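Local coordinates for L-amino acid deaminase (Proteus vulgaris, PDB 5I39), which probably oxidises L-amino acids to the corresponding keto acids with release of ammonia, using a bound flavin-adenine dinucleotide as its redox cofactor, at residues A[36-41]-A[228-233]; A[49-54]-A[191-196]; A[61-66]-A[200-205]. One frame throughout, in Å; residues are numbered along the deposited sequence. Where two conformers were deposited one is given.

Contact 1: residues A[36-41]-A[228-233]; sequences KQADVV and GAIKTS
Gln-37 and Lys-231 form a single beta bridge in which Lys-231 uses both of its backbone polar groups: its N donates to Lys-36 O at 2.8 Å, and its O accepts from Ala-38 N at 3.0 Å. Thr-232 continues the join with its side chain. OG1, anti to its own backbone N (chi1 -169°), donates to Ala-38 O at 2.8 Å, with the donor tilted 28° from the carbonyl plane. Threonine suits the place because its other branch is apolar: CG2 packs on Val-41 CG2 at 3.6 Å. That same Val-41 methyl meets Ile-230 CG2, and in the conformer given Ile-230 CD1 rests on the small Ala-38 CB at 3.9 Å. Two waters close the ends, one donating to both Lys-36 O and Ala-229 O, the other donating to Asp-39 O and accepting from Ser-233 N. Further out, Thr-232 OG1 is also hydrogen-bonded to Gln-234 O, a second carbonyl at the same hydroxyl. The bridge joins two sheets: Val-40 and Val-41 begin strand 40-43, between strands 63-66 and 235-237, whereas strand 228-231 edges a three-stranded antiparallel sheet beside strand 219-225, and Ile-230 touches both Val-64 and Val-223.

Contact 2: residues A[49-54]-A[191-196]; sequences GIMTAI and FVMAEY
The helical turns bearing Ile-50 and Ile-54 and those bearing Met-193 and Tyr-196 run in roughly the same direction, their axes 9.6 Å apart at closest and inclined by 34°. The backbones come nearest at Ile-50 and Ala-194, where one partner is small enough to let the other lie close: Ile-50 CD1 sits on Ala-194 CB at 3.8 Å, while its second branch, CG2, lies against Met-193 O at 3.6 Å. A turn later the Ile-54 side chain crosses both Met-193 and Tyr-196 at about a right angle. Its CD1 meets the edge of the Tyr-196 ring in plane, 3.7 Å from CD2, and is 3.8 Å from Met-193 CE. With Tyr-196 CG anti to the backbone N (chi1 175°), the ring is carried to Ile-54, where CE2 also meets CG2. Met-193, a selenomethionine like Met-51, is folded by bends at chi2 and chi3; the latter (-52°) places CE, which touches both Ile-54 CD1 and, in the conformer given for Met-51, its SE at 3.6 Å. Flexible, unbranched chains of this kind can adapt to the space between two helices, and the side chains that meet one another do so through apolar atoms. Helix 47-58 carries Gly-49, apparently the last glycine of a Rossmann-type GxGxxG sequence. Helix 106-110 lies against both partners through Met-106, touched by Met-51 and Met-193, and helix 376-392 packs on Met-51 and Thr-52.

Contact 3: residues A[61-66]-A[200-205]; sequences LSVVIV and MGVRIY. With FAD (flavin-adenine dinucleotide), chain B.
Val-64, Ile-65 and Val-66 pair in parallel with Arg-203, Ile-204 and Tyr-205 at the edge of the Rossmann-type sheet that carries FAD. Three backbone bonds alternate between the strands: Arg-203 N to Val-63 O at 3.2 Å, Ile-65 N to Arg-203 O at 2.8 Å, and Tyr-205 N to Ile-65 O at 2.9 Å. Ile-65 and Ile-204 stand alongside each other in parallel, CD1 of the first 4.0 Å from CG1 of the second. Ile-65 CG1, anti to the carbonyl carbon (chi1 -55°), is thereby set 3.8 Å from Val-202 CG1; branched aliphatic residues fill this face compactly, and Val-63 and Val-202 extend it onto helix 47-58. On the face bearing Val-64 and Arg-203, Val-64 CG1 meets the Tyr-205 ring at its edge, near the ring plane, 3.7 Å from CD2.

Strand 40-43, helix 47-58 and strand 63-66 make the first beta-alpha-beta unit of the dinucleotide-binding fold, and strand 203-205 is added outside its second strand. Where strand 63-66 ends, Val-66 O lies 3.3 Å from C2A of the FAD adenine, and the next residue, Glu-67, hydrogen-bonds the cofactor through OE2, as an acidic residue here commonly does in this fold.

Two waters bridge the strands where the pairing begins, near Val-63. One donates to Val-63 O and accepts from Arg-203 NE at 2.9 Å, in the plane of the guanidinium, while another accepts from Val-63 N and donates to Gly-201 O. Gly-201, at phi 103°, ends helix 189-199 in a Schellman motif; at this positive phi a CB would collide with the carbonyl O of Met-200, and glycine has none. The turn leads directly into Val-202 and the edge strand.

From the N terminus, residues 36-41 enter the first strand of the FAD-binding sheet, 49-54 lie on the helix that follows it, and 61-66 lead into the second strand. After more than 120 residues the chain returns first to the helix, then to the second strand, and last to the start of the first. Segment 191-196 closes the loop of contact 2 and 200-205 that of contact 3, so these two loops cross; the loop of contact 1, closed by 228-233, encloses both. Contacts 2 and 3 are layered, with Ala-53 CB packing on Val-63, Ile-65 and Val-202. Contacts 1 and 3 meet where strands 40-43 and 63-66 begin. Together they tie the Rossmann-type sheet, out to its edge strand, to helix 189-199 and the small antiparallel sheet.

Contact 1: residues A[36-41]-A[228-233]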
# COMPACT_ATOMS: atom_id res chain seq x y z
N LYS A 36 17.70 9.40 23.27
CA LYS A 36 17.54 8.68 24.53
C LYS A 36 16.09 8.28 24.80
O LYS A 36 15.85 7.28 25.48
CB LYS A 36 18.08 9.52 25.70
CG LYS A 36 19.56 9.86 25.62
CD LYS A 36 20.43 8.67 25.21
CE LYS A 36 21.91 8.93 25.47
NZ LYS A 36 22.41 10.16 24.81
N GLN A 37 15.14 9.04 24.27
CA GLN A 37 13.72 8.82 24.55
C GLN A 37 12.86 9.26 23.36
O GLN A 37 13.26 10.13 22.59
CB GLN A 37 13.34 9.58 25.83
CG GLN A 37 11.87 9.50 26.29
CD GLN A 37 10.87 10.43 25.59
OE1 GLN A 37 9.67 10.15 25.60
NE2 GLN A 37 11.34 11.52 24.99
N ALA A 38 11.69 8.64 23.24
CA ALA A 38 10.65 9.09 22.31
C ALA A 38 9.29 8.69 22.87
O ALA A 38 9.17 7.63 23.48
CB ALA A 38 10.85 8.49 20.93
N ASP A 39 8.28 9.52 22.65
CA ASP A 39 6.93 9.20 23.15
C ASP A 39 6.40 7.91 22.51
O ASP A 39 5.72 7.14 23.17
CB ASP A 39 5.94 10.33 22.90
CG ASP A 39 6.28 11.60 23.66
OD1 ASP A 39 7.04 11.55 24.65
OD2 ASP A 39 5.77 12.66 23.24
N VAL A 40 6.70 7.71 21.23
CA VAL A 40 6.38 6.46 20.53
C VAL A 40 7.58 6.06 19.69
O VAL A 40 8.19 6.90 19.03
CB VAL A 40 5.16 6.61 19.58
CG1 VAL A 40 4.77 5.25 19.00
CG2 VAL A 40 3.98 7.23 20.31
N VAL A 41 7.93 4.77 19.73
CA VAL A 41 8.91 4.21 18.81
C VAL A 41 8.18 3.31 17.81
O VAL A 41 7.41 2.43 18.20
CB VAL A 41 10.03 3.44 19.54
CG1 VAL A 41 10.99 2.79 18.55
CG2 VAL A 41 10.79 4.40 20.45
N GLY A 228 21.75 0.45 20.38
CA GLY A 228 21.40 0.82 21.75
C GLY A 228 19.91 0.93 21.99
O GLY A 228 19.09 0.71 21.09
N ALA A 229 19.55 1.27 23.23
CA ALA A 229 18.16 1.30 23.67
C ALA A 229 17.59 2.72 23.64
O ALA A 229 18.29 3.67 23.98
CB ALA A 229 18.05 0.73 25.07
N ILE A 230 16.33 2.83 23.21
CA ILE A 230 15.59 4.09 23.29
C ILE A 230 14.46 3.91 24.31
O ILE A 230 13.69 2.95 24.24
CB ILE A 230 15.11 4.58 21.90
CG1 ILE A 230 14.29 5.88 22.03
CG2 ILE A 230 14.32 3.52 21.15
CD1 ILE A 230 14.28 6.71 20.76
N LYS A 231 14.38 4.85 25.26
CA LYS A 231 13.33 4.82 26.27
C LYS A 231 11.98 5.20 25.68
O LYS A 231 11.86 6.22 25.00
CB LYS A 231 13.66 5.77 27.42
CG LYS A 231 14.90 5.37 28.21
CD LYS A 231 15.20 6.39 29.30
CE LYS A 231 16.44 6.02 30.10
NZ LYS A 231 16.22 4.87 31.02
N THR A 232 10.98 4.37 25.93
CA THR A 232 9.60 4.64 25.52
C THR A 232 8.69 3.65 26.21
O THR A 232 9.14 2.60 26.66
CB THR A 232 9.41 4.50 23.98
OG1 THR A 232 8.13 5.03 23.61
CG2 THR A 232 9.51 3.03 23.51
N SER A 233 7.40 3.98 26.27
CA SER A 233 6.38 3.04 26.74
C SER A 233 5.33 2.73 25.67
O SER A 233 4.35 2.04 25.94
CB SER A 233 5.70 3.57 28.01
OG SER A 233 4.94 4.74 27.74
O HOH W 1 18.09 5.77 26.47
O HOH W 2 6.27 6.63 25.84

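Contact 2: residues A[49-54]-A[191-196]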
# COMPACT_ATOMS: atom_id res chain seq x y z
N GLY A 49 4.54 2.37 8.86
CA GLY A 49 5.26 3.05 9.94
C GLY A 49 5.32 4.55 9.74
O GLY A 49 5.11 5.32 10.69
N ILE A 50 5.61 4.98 8.52
CA ILE A 50 5.68 6.40 8.19
C ILE A 50 4.34 7.10 8.41
O ILE A 50 4.29 8.16 9.06
CB ILE A 50 6.17 6.62 6.75
CG1 ILE A 50 7.64 6.22 6.61
CG2 ILE A 50 5.99 8.07 6.31
CD1 ILE A 50 8.09 5.99 5.19
N MSE A 51 3.27 6.53 7.88
CA MSE A 51 1.95 7.17 7.98
C MSE A 51 1.47 7.19 9.41
O MSE A 51 0.88 8.17 9.86
CB MSE A 51 0.94 6.49 7.06
CG MSE A 51 1.29 6.65 5.57
SE MSE A 51 1.42 8.51 4.96
CE MSE A 51 -0.49 8.91 5.14
N THR A 52 1.73 6.11 10.16
CA THR A 52 1.37 6.08 11.58
C THR A 52 2.15 7.15 12.36
O THR A 52 1.58 7.85 13.18
CB THR A 52 1.56 4.69 12.19
OG1 THR A 52 0.83 3.72 11.43
CG2 THR A 52 1.03 4.65 13.61
N ALA A 53 3.45 7.27 12.08
CA ALA A 53 4.28 8.29 12.72
C ALA A 53 3.75 9.71 12.47
O ALA A 53 3.67 10.51 13.40
CB ALA A 53 5.72 8.18 12.24
N ILE A 54 3.38 10.00 11.23
CA ILE A 54 2.80 11.30 10.90
C ILE A 54 1.54 11.56 11.73
O ILE A 54 1.37 12.65 12.28
CB ILE A 54 2.48 11.38 9.39
CG1 ILE A 54 3.78 11.47 8.58
CG2 ILE A 54 1.59 12.59 9.08
CD1 ILE A 54 3.62 11.12 7.11
N PHE A 191 8.55 7.75 -0.66
CA PHE A 191 9.71 8.62 -0.45
C PHE A 191 9.27 10.05 -0.14
O PHE A 191 9.81 10.68 0.77
CB PHE A 191 10.65 8.56 -1.65
CG PHE A 191 11.14 7.17 -1.94
CD1 PHE A 191 12.15 6.60 -1.17
CD2 PHE A 191 10.53 6.40 -2.93
CE1 PHE A 191 12.57 5.30 -1.41
CE2 PHE A 191 10.95 5.10 -3.17
CZ PHE A 191 11.97 4.55 -2.42
N VAL A 192 8.27 10.55 -0.86
CA VAL A 192 7.69 11.85 -0.55
C VAL A 192 7.10 11.84 0.87
O VAL A 192 7.29 12.79 1.63
CB VAL A 192 6.65 12.27 -1.61
CG1 VAL A 192 5.84 13.48 -1.17
CG2 VAL A 192 7.35 12.57 -2.93
N MSE A 193 6.41 10.77 1.24
CA MSE A 193 5.81 10.69 2.58
C MSE A 193 6.88 10.65 3.65
O MSE A 193 6.70 11.26 4.71
CB MSE A 193 4.88 9.49 2.73
CG MSE A 193 3.66 9.48 1.81
SE MSE A 193 2.73 11.22 1.68
CE MSE A 193 2.46 11.65 3.57
N ALA A 194 7.99 9.95 3.41
CA ALA A 194 9.09 9.90 4.37
C ALA A 194 9.75 11.26 4.59
O ALA A 194 10.04 11.64 5.73
CB ALA A 194 10.14 8.89 3.94
N GLU A 195 9.99 12.00 3.51
CA GLU A 195 10.57 13.34 3.63
C GLU A 195 9.63 14.27 4.39
O GLU A 195 10.07 15.07 5.21
CB GLU A 195 10.90 13.94 2.26
CG GLU A 195 12.12 13.35 1.59
CD GLU A 195 13.41 13.64 2.32
OE1 GLU A 195 13.38 14.01 3.51
OE2 GLU A 195 14.48 13.49 1.68
N TYR A 196 8.33 14.14 4.12
CA TYR A 196 7.33 14.90 4.84
C TYR A 196 7.33 14.56 6.33
O TYR A 196 7.31 15.45 7.18
CB TYR A 196 5.96 14.67 4.22
CG TYR A 196 4.81 15.33 4.95
CD1 TYR A 196 4.60 16.70 4.89
CD2 TYR A 196 3.91 14.56 5.69
CE1 TYR A 196 3.53 17.30 5.55
CE2 TYR A 196 2.84 15.14 6.35
CZ TYR A 196 2.65 16.51 6.28
OH TYR A 196 1.57 17.05 6.94

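Contact 3: residues A[61-66]-A[200-205]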
# COMPACT_ATOMS: atom_id res chain seq x y z
N LEU A 61 2.73 14.04 19.87
CA LEU A 61 3.69 13.06 20.40
C LEU A 61 4.98 13.09 19.61
O LEU A 61 4.96 13.23 18.39
CB LEU A 61 3.08 11.66 20.34
CG LEU A 61 1.80 11.49 21.17
CD1 LEU A 61 1.08 10.20 20.78
CD2 LEU A 61 2.10 11.51 22.66
N SER A 62 6.11 12.96 20.31
CA SER A 62 7.39 12.75 19.63
C SER A 62 7.48 11.31 19.13
O SER A 62 7.03 10.37 19.81
CB SER A 62 8.56 13.07 20.55
OG SER A 62 8.58 12.22 21.67
N VAL A 63 8.04 11.13 17.94
CA VAL A 63 8.11 9.82 17.31
C VAL A 63 9.49 9.58 16.74
O VAL A 63 10.06 10.44 16.06
CB VAL A 63 7.07 9.65 16.19
CG1 VAL A 63 7.13 8.24 15.61
CG2 VAL A 63 5.66 9.93 16.70
N VAL A 64 10.02 8.39 17.02
CA VAL A 64 11.22 7.88 16.38
C VAL A 64 10.85 6.60 15.64
O VAL A 64 10.21 5.72 16.21
CB VAL A 64 12.34 7.60 17.41
CG1 VAL A 64 13.47 6.78 16.80
CG2 VAL A 64 12.89 8.91 17.94
N ILE A 65 11.26 6.51 14.38
CA ILE A 65 11.16 5.27 13.61
C ILE A 65 12.56 4.66 13.56
O ILE A 65 13.53 5.35 13.27
CB ILE A 65 10.66 5.47 12.17
CG1 ILE A 65 9.32 6.22 12.15
CG2 ILE A 65 10.54 4.12 11.46
CD1 ILE A 65 8.75 6.47 10.77
N VAL A 66 12.64 3.35 13.82
CA VAL A 66 13.86 2.60 13.58
C VAL A 66 13.62 1.66 12.40
O VAL A 66 12.59 0.99 12.32
CB VAL A 66 14.38 1.88 14.85
CG1 VAL A 66 14.78 2.91 15.90
CG2 VAL A 66 13.37 0.89 15.42
N MSE A 200 8.04 17.05 9.44
CA MSE A 200 7.14 17.17 10.59
C MSE A 200 7.79 16.84 11.92
O MSE A 200 7.16 16.99 12.97
CB MSE A 200 5.91 16.27 10.40
CG MSE A 200 5.05 16.62 9.18
SE MSE A 200 4.32 18.44 9.25
CE MSE A 200 5.68 19.33 8.15
N GLY A 201 9.04 16.39 11.90
CA GLY A 201 9.81 16.14 13.12
C GLY A 201 9.93 14.67 13.51
O GLY A 201 10.51 14.36 14.55
N VAL A 202 9.40 13.77 12.69
CA VAL A 202 9.64 12.34 12.91
C VAL A 202 11.12 12.10 12.65
O VAL A 202 11.64 12.52 11.62
CB VAL A 202 8.81 11.44 11.97
CG1 VAL A 202 9.10 9.97 12.25
CG2 VAL A 202 7.32 11.72 12.13
N ARG A 203 11.81 11.45 13.58
CA ARG A 203 13.21 11.10 13.37
C ARG A 203 13.29 9.63 12.99
O ARG A 203 12.68 8.79 13.63
CB ARG A 203 14.04 11.45 14.61
CG ARG A 203 14.09 12.96 14.82
CD ARG A 203 15.03 13.38 15.92
NE ARG A 203 14.51 13.07 17.25
CZ ARG A 203 15.16 13.31 18.39
NH1 ARG A 203 16.37 13.85 18.39
NH2 ARG A 203 14.59 12.99 19.55
N ILE A 204 14.00 9.36 11.89
CA ILE A 204 14.02 8.03 11.27
C ILE A 204 15.46 7.56 11.17
O ILE A 204 16.26 8.15 10.45
CB ILE A 204 13.38 8.04 9.86
CG1 ILE A 204 11.99 8.68 9.91
CG2 ILE A 204 13.32 6.61 9.32
CD1 ILE A 204 11.26 8.78 8.58
N TYR A 205 15.77 6.48 11.89
CA TYR A 205 17.13 5.95 11.94
C TYR A 205 17.23 4.68 11.11
O TYR A 205 16.58 3.68 11.40
CB TYR A 205 17.58 5.75 13.39
CG TYR A 205 17.59 7.08 14.08
CD1 TYR A 205 18.70 7.92 14.00
CD2 TYR A 205 16.46 7.56 14.73
CE1 TYR A 205 18.69 9.18 14.58
CE2 TYR A 205 16.43 8.81 15.31
CZ TYR A 205 17.55 9.62 15.23
OH TYR A 205 17.52 10.87 15.82
PA FAD B . 7.27 -2.43 4.15
O1A FAD B . 7.90 -3.74 3.68
O2A FAD B . 7.22 -1.34 3.09
O5B FAD B . 8.07 -1.79 5.37
C5B FAD B . 8.38 -2.51 6.55
C4B FAD B . 9.75 -2.02 6.99
O4B FAD B . 10.06 -2.58 8.27
C3B FAD B . 10.85 -2.47 6.02
O3B FAD B . 11.48 -1.32 5.45
C2B FAD B . 11.76 -3.31 6.92
O2B FAD B . 13.15 -3.23 6.57
C1B FAD B . 11.45 -2.77 8.31
N9A FAD B . 11.72 -3.69 9.42
C8A FAD B . 11.31 -4.94 9.54
N7A FAD B . 11.68 -5.48 10.72
C5A FAD B . 12.36 -4.52 11.34
C6A FAD B . 13.05 -4.40 12.62
N6A FAD B . 13.09 -5.44 13.47
N1A FAD B . 13.64 -3.23 12.93
C2A FAD B . 13.59 -2.18 12.10
N3A FAD B . 12.99 -2.22 10.90
C4A FAD B . 12.38 -3.34 10.50
N1 FAD B . -0.85 -2.06 -2.19
C2 FAD B . -1.73 -1.25 -2.78
O2 FAD B . -2.45 -0.54 -2.05
N3 FAD B . -1.84 -1.19 -4.13
C4 FAD B . -1.13 -1.94 -4.97
O4 FAD B . -1.26 -1.83 -6.18
C4X FAD B . -0.15 -2.89 -4.41
N5 FAD B . 0.59 -3.74 -5.17
C5X FAD B . 1.58 -4.44 -4.61
C6 FAD B . 2.50 -5.15 -5.38
C7 FAD B . 3.57 -5.83 -4.82
C7M FAD B . 4.58 -6.55 -5.70
C8 FAD B . 3.75 -5.83 -3.36
C8M FAD B . 4.91 -6.52 -2.70
C9 FAD B . 2.82 -5.14 -2.58
C9A FAD B . 1.75 -4.45 -3.14
N10 FAD B . 0.82 -3.76 -2.35
C10 FAD B . -0.08 -2.87 -2.94
C1' FAD B . 0.88 -3.81 -0.91
C2' FAD B . 1.68 -2.71 -0.29
O2' FAD B . 2.85 -2.50 -1.07
C3' FAD B . 2.01 -3.14 1.13
O3' FAD B . 0.83 -3.58 1.84
C4' FAD B . 2.65 -2.04 1.95
O4' FAD B . 3.75 -1.45 1.23
C5' FAD B . 3.14 -2.61 3.27
O5' FAD B . 3.77 -1.53 3.96
P FAD B . 4.62 -1.86 5.31
O1P FAD B . 5.10 -0.55 5.84
O2P FAD B . 3.81 -2.79 6.19
O3P FAD B . 5.82 -2.80 4.76
O HOH W 3 11.71 12.31 17.75
O HOH W 4 8.94 13.59 16.73